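Side-chain contacts in uracil-DNA glycosylase (Epstein-Barr virus, PDB 6LYJ), which belongs to the uracil-DNA glycosylase superfamily, whose members share an alpha/beta fold built around a four-stranded parallel sheet: residues 173-178 with 199-204; 150-155 with 169-174. All coordinates share one frame; numbering follows the deposited sequence.

Overall arrangement
Along the chain the order is 150-155, then helix 167-181, which carries 169-174 and 173-178, and lastly the loop 199-204. Contact 2 sets the helix against the chain leaving strand 145-149; contact 1 sets the next turns of the same helix against the loop before strand 207-211. The centres lie about 15 Å apart, His173 and Val174 belong to both, and Leu200 CD1 touches Asp172 OD1 at 3.6 Å. One helix, part of the connection from strand 145-149 to strand 186-190 of the parallel sheet, thus packs against the segment that follows the first of these strands and, further along, against the loop that leads to strand 207-211.

Contact 1: residues 173-178 with 199-204; sequences HVISLL and SLINSK
Ser176 and Leu200 approach closely without any direct hydrogen bond: a water joins them instead, 2.8 Å from Ser176 OG, and donates to the backbone O of Leu200 at 2.7 Å. The setting is the alpha/beta fold of the family, in which helix 167-181 packs beside the parallel sheet and the loop 199-204 leads to strand 207-211, an outermost strand of that sheet. Ser176 OG also hydrogen-bonds to Asp172 O, one turn earlier in the helix, so the hydroxyl is held by the helix while its water reaches the loop. A methyl packs against the same hydroxyl, Ser176 OG lying 3.7 Å from Leu200 CD2.

Beside this water bridge the contact is aliphatic. A chi1 of -66° sets Ile175 CG2 anti to the backbone N, and this methyl meets Leu200 and Ile201. Ile175 and Leu200 cross at about a right angle. Ile201 continues inward to Phe187 and Leu189 of strand 186-190, while Ile175 reaches Leu148 of strand 145-149. The methyl CG2 of Ile175 lies 4.0 Å from Leu200 CB and 3.9 Å from Ile201 CG1.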
loop_
_atom_site.group_PDB
_atom_site.type_symbol
_atom_site.label_atom_id
_atom_site.label_comp_id
_atom_site.label_asym_id
_atom_site.label_seq_id
_atom_site.Cartn_x
_atom_site.Cartn_y
_atom_site.Cartn_z
ATOM N N HIS A 173 -13.609 8.294 9.162
ATOM C CA HIS A 173 -13.945 9.422 10.022
ATOM C C HIS A 173 -12.719 10.299 10.263
ATOM O O HIS A 173 -12.820 11.533 10.265
ATOM C CB HIS A 173 -14.533 8.914 11.340
ATOM C CG HIS A 173 -14.988 10.000 12.268
ATOM N ND1 HIS A 173 -16.115 10.757 12.032
ATOM C CD2 HIS A 173 -14.484 10.433 13.446
ATOM C CE1 HIS A 173 -16.276 11.622 13.019
ATOM N NE2 HIS A 173 -15.300 11.444 13.890
ATOM N N VAL A 174 -11.554 9.675 10.465
ATOM C CA VAL A 174 -10.309 10.424 10.634
ATOM C C VAL A 174 -10.038 11.304 9.416
ATOM O O VAL A 174 -9.666 12.476 9.548
ATOM C CB VAL A 174 -9.134 9.467 10.902
ATOM C CG1 VAL A 174 -7.809 10.207 10.765
ATOM C CG2 VAL A 174 -9.256 8.851 12.288
ATOM N N ILE A 175 -10.200 10.746 8.214
ATOM C CA ILE A 175 -9.977 11.526 6.994
ATOM C C ILE A 175 -10.939 12.708 6.940
ATOM O O ILE A 175 -10.548 13.847 6.634
ATOM C CB ILE A 175 -10.110 10.626 5.751
ATOM C CG1 ILE A 175 -8.986 9.583 5.730
ATOM C CG2 ILE A 175 -10.109 11.462 4.468
ATOM C CD1 ILE A 175 -9.207 8.447 4.729
ATOM N N SER A 176 -12.219 12.445 7.220
ATOM C CA SER A 176 -13.227 13.501 7.200
ATOM C C SER A 176 -12.868 14.613 8.175
ATOM O O SER A 176 -12.967 15.803 7.847
ATOM C CB SER A 176 -14.601 12.919 7.536
ATOM O OG SER A 176 -15.044 12.030 6.524
ATOM N N LEU A 177 -12.428 14.241 9.373
ATOM C CA LEU A 177 -12.116 15.237 10.388
ATOM C C LEU A 177 -10.846 15.999 10.040
ATOM O O LEU A 177 -10.741 17.191 10.330
ATOM C CB LEU A 177 -12.012 14.578 11.763
ATOM C CG LEU A 177 -13.279 14.764 12.603
ATOM C CD1 LEU A 177 -14.519 14.343 11.826
ATOM C CD2 LEU A 177 -13.182 13.987 13.895
ATOM N N LEU A 178 -9.864 15.335 9.431
ATOM C CA LEU A 178 -8.682 16.057 8.966
ATOM C C LEU A 178 -9.074 17.110 7.939
ATOM O O LEU A 178 -8.622 18.259 8.003
ATOM C CB LEU A 178 -7.662 15.082 8.377
ATOM C CG LEU A 178 -6.930 14.158 9.353
ATOM C CD1 LEU A 178 -6.279 13.024 8.594
ATOM C CD2 LEU A 178 -5.888 14.935 10.154
ATOM N N SER A 199 -13.969 11.597 -2.057
ATOM C CA SER A 199 -15.260 12.197 -1.754
ATOM C C SER A 199 -15.412 12.569 -0.283
ATOM O O SER A 199 -16.378 13.257 0.065
ATOM C CB SER A 199 -16.381 11.245 -2.175
ATOM O OG SER A 199 -16.308 10.030 -1.447
ATOM N N LEU A 200 -14.497 12.126 0.581
ATOM C CA LEU A 200 -14.483 12.548 1.975
ATOM C C LEU A 200 -13.800 13.893 2.184
ATOM O O LEU A 200 -13.951 14.482 3.260
ATOM C CB LEU A 200 -13.778 11.497 2.839
ATOM C CG LEU A 200 -14.371 10.087 2.883
ATOM C CD1 LEU A 200 -13.476 9.153 3.689
ATOM C CD2 LEU A 200 -15.765 10.127 3.476
ATOM N N ILE A 201 -13.066 14.395 1.195
ATOM C CA ILE A 201 -12.156 15.522 1.374
ATOM C C ILE A 201 -12.724 16.748 0.672
ATOM O O ILE A 201 -13.225 16.658 -0.455
ATOM C CB ILE A 201 -10.749 15.194 0.838
ATOM C CG1 ILE A 201 -10.200 13.928 1.504
ATOM C CG2 ILE A 201 -9.807 16.376 1.053
ATOM C CD1 ILE A 201 -9.099 13.249 0.712
ATOM N N ASN A 202 -12.651 17.892 1.348
ATOM C CA ASN A 202 -13.083 19.170 0.786
ATOM C C ASN A 202 -11.989 19.661 -0.156
ATOM O O ASN A 202 -11.009 20.272 0.275
ATOM C CB ASN A 202 -13.363 20.168 1.905
ATOM C CG ASN A 202 -13.914 21.492 1.400
ATOM O OD1 ASN A 202 -13.783 21.836 0.225
ATOM N ND2 ASN A 202 -14.535 22.245 2.297
ATOM N N SER A 203 -12.158 19.410 -1.456
ATOM C CA SER A 203 -11.124 19.743 -2.430
ATOM C C SER A 203 -11.074 21.226 -2.776
ATOM O O SER A 203 -10.263 21.617 -3.624
ATOM C CB SER A 203 -11.318 18.924 -3.711
ATOM O OG SER A 203 -12.597 19.149 -4.278
ATOM N N LYS A 204 -11.909 22.060 -2.157
ATOM C CA LYS A 204 -11.706 23.500 -2.236
ATOM C C LYS A 204 -10.747 24.008 -1.168
ATOM O O LYS A 204 -9.944 24.908 -1.440
ATOM C CB LYS A 204 -13.044 24.238 -2.136
ATOM C CG LYS A 204 -13.939 24.084 -3.363
ATOM C CD LYS A 204 -13.228 24.497 -4.653
ATOM C CE LYS A 204 -12.639 25.909 -4.576
ATOM N NZ LYS A 204 -13.678 26.972 -4.652
HETATM O O HOH W 1 -16.101 14.026 4.892
#

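Contact 2: residues 150-155 with 169-174; sequences TILTVQ and WFTDHV
A chi1 of 54° places OG1 of Thr171 between its own backbone N and carbonyl carbon, where the hydroxyl faces the backbone of Thr150, while its methyl CG2 stands anti to the carbonyl carbon. The neighbouring Phe170 has CG anti to the backbone N (chi1 172°), a setting that swings its ring to meet Leu152. Two consecutive helix residues thus engage the loop in different ways, one by a polar bond and one by a ring edge.

Thr171 OG1 donates to Thr150 O at 2.6 Å, a short bond that arrives in the carbonyl plane, on a lone pair, with a C=O...donor angle of 119°. The threonine methyl lies close to the same acceptor, Thr171 CG2 to Thr150 O being 3.2 Å, so both branches of Thr171 approach one oxygen, OG1 by a hydrogen bond and CG2 by close packing. OG1 also hydrogen-bonds to Trp167 O, one helical turn back; since a hydroxyl has a single proton, the two carbonyls probably share it or compete for it.

In the alpha/beta fold, this is where the chain leaving parallel strand 145-149 meets helix 167-181. Thr150 is fixed on the sheet side as well, its OG1 hydrogen-bonding to Gly89 O, at the end of adjacent strand 85-89, and to Gln90 O just after it.

Beyond the hydrogen bond, Leu152 crosses Phe170 at about a right angle. Leu152 CD1 sits at the ring edge, roughly level with the ring, 4.0 Å from Phe170 CE2 and 4.1 Å from Phe170 CD2. One ring face is taken by Val174 CG2, 3.7 Å above the plane of Phe170 and displaced from the ring centre. Further packing on Phe170 comes from Leu38 and Leu48 of two other helices, and Leu152 CG lies 4.2 Å from Thr171 CG2.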
loop_
_atom_site.group_PDB
_atom_site.type_symbol
_atom_site.label_atom_id
_atom_site.label_comp_id
_atom_site.label_asym_id
_atom_site.label_seq_id
_atom_site.Cartn_x
_atom_site.Cartn_y
_atom_site.Cartn_z
ATOM N N THR A 150 -5.809 2.703 5.754
ATOM C CA THR A 150 -7.243 2.714 6.030
ATOM C C THR A 150 -7.650 1.545 6.924
ATOM O O THR A 150 -8.628 1.652 7.674
ATOM C CB THR A 150 -8.043 2.686 4.722
ATOM O OG1 THR A 150 -7.535 1.660 3.865
ATOM C CG2 THR A 150 -7.950 4.017 3.995
ATOM N N ILE A 151 -6.921 0.433 6.857
ATOM C CA ILE A 151 -7.102 -0.712 7.744
ATOM C C ILE A 151 -5.865 -0.812 8.624
ATOM O O ILE A 151 -4.737 -0.824 8.114
ATOM C CB ILE A 151 -7.329 -2.015 6.955
ATOM C CG1 ILE A 151 -8.449 -1.852 5.926
ATOM C CG2 ILE A 151 -7.630 -3.174 7.895
ATOM C CD1 ILE A 151 -9.774 -1.406 6.526
ATOM N N LEU A 152 -6.062 -0.873 9.941
ATOM C CA LEU A 152 -4.945 -0.681 10.859
ATOM C C LEU A 152 -4.342 -1.983 11.378
ATOM O O LEU A 152 -3.270 -1.941 11.991
ATOM C CB LEU A 152 -5.372 0.194 12.049
ATOM C CG LEU A 152 -5.702 1.647 11.693
ATOM C CD1 LEU A 152 -6.140 2.444 12.916
ATOM C CD2 LEU A 152 -4.525 2.319 11.005
ATOM N N THR A 153 -4.986 -3.127 11.148
ATOM C CA THR A 153 -4.427 -4.410 11.552
ATOM C C THR A 153 -4.594 -5.416 10.420
ATOM O O THR A 153 -5.348 -5.193 9.469
ATOM C CB THR A 153 -5.082 -4.933 12.846
ATOM O OG1 THR A 153 -6.504 -4.975 12.684
ATOM C CG2 THR A 153 -4.731 -4.036 14.035
ATOM N N VAL A 154 -3.865 -6.525 10.523
ATOM C CA VAL A 154 -3.963 -7.607 9.548
ATOM C C VAL A 154 -3.476 -8.893 10.206
ATOM O O VAL A 154 -2.538 -8.880 11.008
ATOM C CB VAL A 154 -3.167 -7.274 8.262
ATOM C CG1 VAL A 154 -1.667 -7.182 8.550
ATOM C CG2 VAL A 154 -3.460 -8.288 7.164
ATOM N N GLN A 155 -4.122 -10.008 9.868
ATOM C CA GLN A 155 -3.639 -11.311 10.305
ATOM C C GLN A 155 -2.439 -11.728 9.461
ATOM O O GLN A 155 -2.399 -11.480 8.252
ATOM C CB GLN A 155 -4.746 -12.364 10.216
ATOM C CG GLN A 155 -4.343 -13.724 10.785
ATOM C CD GLN A 155 -5.421 -14.785 10.636
ATOM O OE1 GLN A 155 -6.616 -14.497 10.723
ATOM N NE2 GLN A 155 -4.999 -16.026 10.420
ATOM N N TRP A 169 -14.499 2.319 8.946
ATOM C CA TRP A 169 -15.317 3.381 9.529
ATOM C C TRP A 169 -14.456 4.392 10.282
ATOM O O TRP A 169 -14.610 5.611 10.111
ATOM C CB TRP A 169 -16.370 2.773 10.461
ATOM C CG TRP A 169 -16.875 3.738 11.483
ATOM C CD1 TRP A 169 -17.859 4.668 11.318
ATOM C CD2 TRP A 169 -16.400 3.888 12.825
ATOM N NE1 TRP A 169 -18.032 5.383 12.479
ATOM C CE2 TRP A 169 -17.146 4.925 13.418
ATOM C CE3 TRP A 169 -15.416 3.244 13.584
ATOM C CZ2 TRP A 169 -16.941 5.333 14.736
ATOM C CZ3 TRP A 169 -15.211 3.655 14.891
ATOM C CH2 TRP A 169 -15.973 4.685 15.453
ATOM N N PHE A 170 -13.503 3.901 11.077
ATOM C CA PHE A 170 -12.692 4.795 11.898
ATOM C C PHE A 170 -11.785 5.661 11.033
ATOM O O PHE A 170 -11.707 6.879 11.229
ATOM C CB PHE A 170 -11.872 3.996 12.912
ATOM C CG PHE A 170 -10.873 4.831 13.671
ATOM C CD1 PHE A 170 -11.302 5.841 14.520
ATOM C CD2 PHE A 170 -9.511 4.609 13.538
ATOM C CE1 PHE A 170 -10.388 6.623 15.219
ATOM C CE2 PHE A 170 -8.590 5.384 14.241
ATOM C CZ PHE A 170 -9.033 6.390 15.080
ATOM N N THR A 171 -11.073 5.049 10.080
ATOM C CA THR A 171 -10.144 5.830 9.268
ATOM C C THR A 171 -10.875 6.757 8.300
ATOM O O THR A 171 -10.380 7.856 8.017
ATOM C CB THR A 171 -9.166 4.911 8.524
ATOM O OG1 THR A 171 -9.880 3.923 7.770
ATOM C CG2 THR A 171 -8.235 4.222 9.515
ATOM N N ASP A 172 -12.049 6.355 7.793
ATOM C CA ASP A 172 -12.901 7.287 7.060
ATOM C C ASP A 172 -13.212 8.515 7.905
ATOM O O ASP A 172 -13.127 9.655 7.428
ATOM C CB ASP A 172 -14.206 6.602 6.643
ATOM C CG ASP A 172 -14.068 5.776 5.372
ATOM O OD1 ASP A 172 -12.970 5.732 4.781
ATOM O OD2 ASP A 172 -15.081 5.166 4.971
ATOM N N HIS A 173 -13.609 8.294 9.162
ATOM C CA HIS A 173 -13.945 9.422 10.022
ATOM C C HIS A 173 -12.719 10.299 10.263
ATOM O O HIS A 173 -12.820 11.533 10.265
ATOM C CB HIS A 173 -14.533 8.914 11.340
ATOM C CG HIS A 173 -14.988 10.000 12.268
ATOM N ND1 HIS A 173 -16.115 10.757 12.032
ATOM C CD2 HIS A 173 -14.484 10.433 13.446
ATOM C CE1 HIS A 173 -16.276 11.622 13.019
ATOM N NE2 HIS A 173 -15.300 11.444 13.890
ATOM N N VAL A 174 -11.554 9.675 10.465
ATOM C CA VAL A 174 -10.309 10.424 10.634
ATOM C C VAL A 174 -10.038 11.304 9.416
ATOM O O VAL A 174 -9.666 12.476 9.548
ATOM C CB VAL A 174 -9.134 9.467 10.902
ATOM C CG1 VAL A 174 -7.809 10.207 10.765
ATOM C CG2 VAL A 174 -9.256 8.851 12.288
#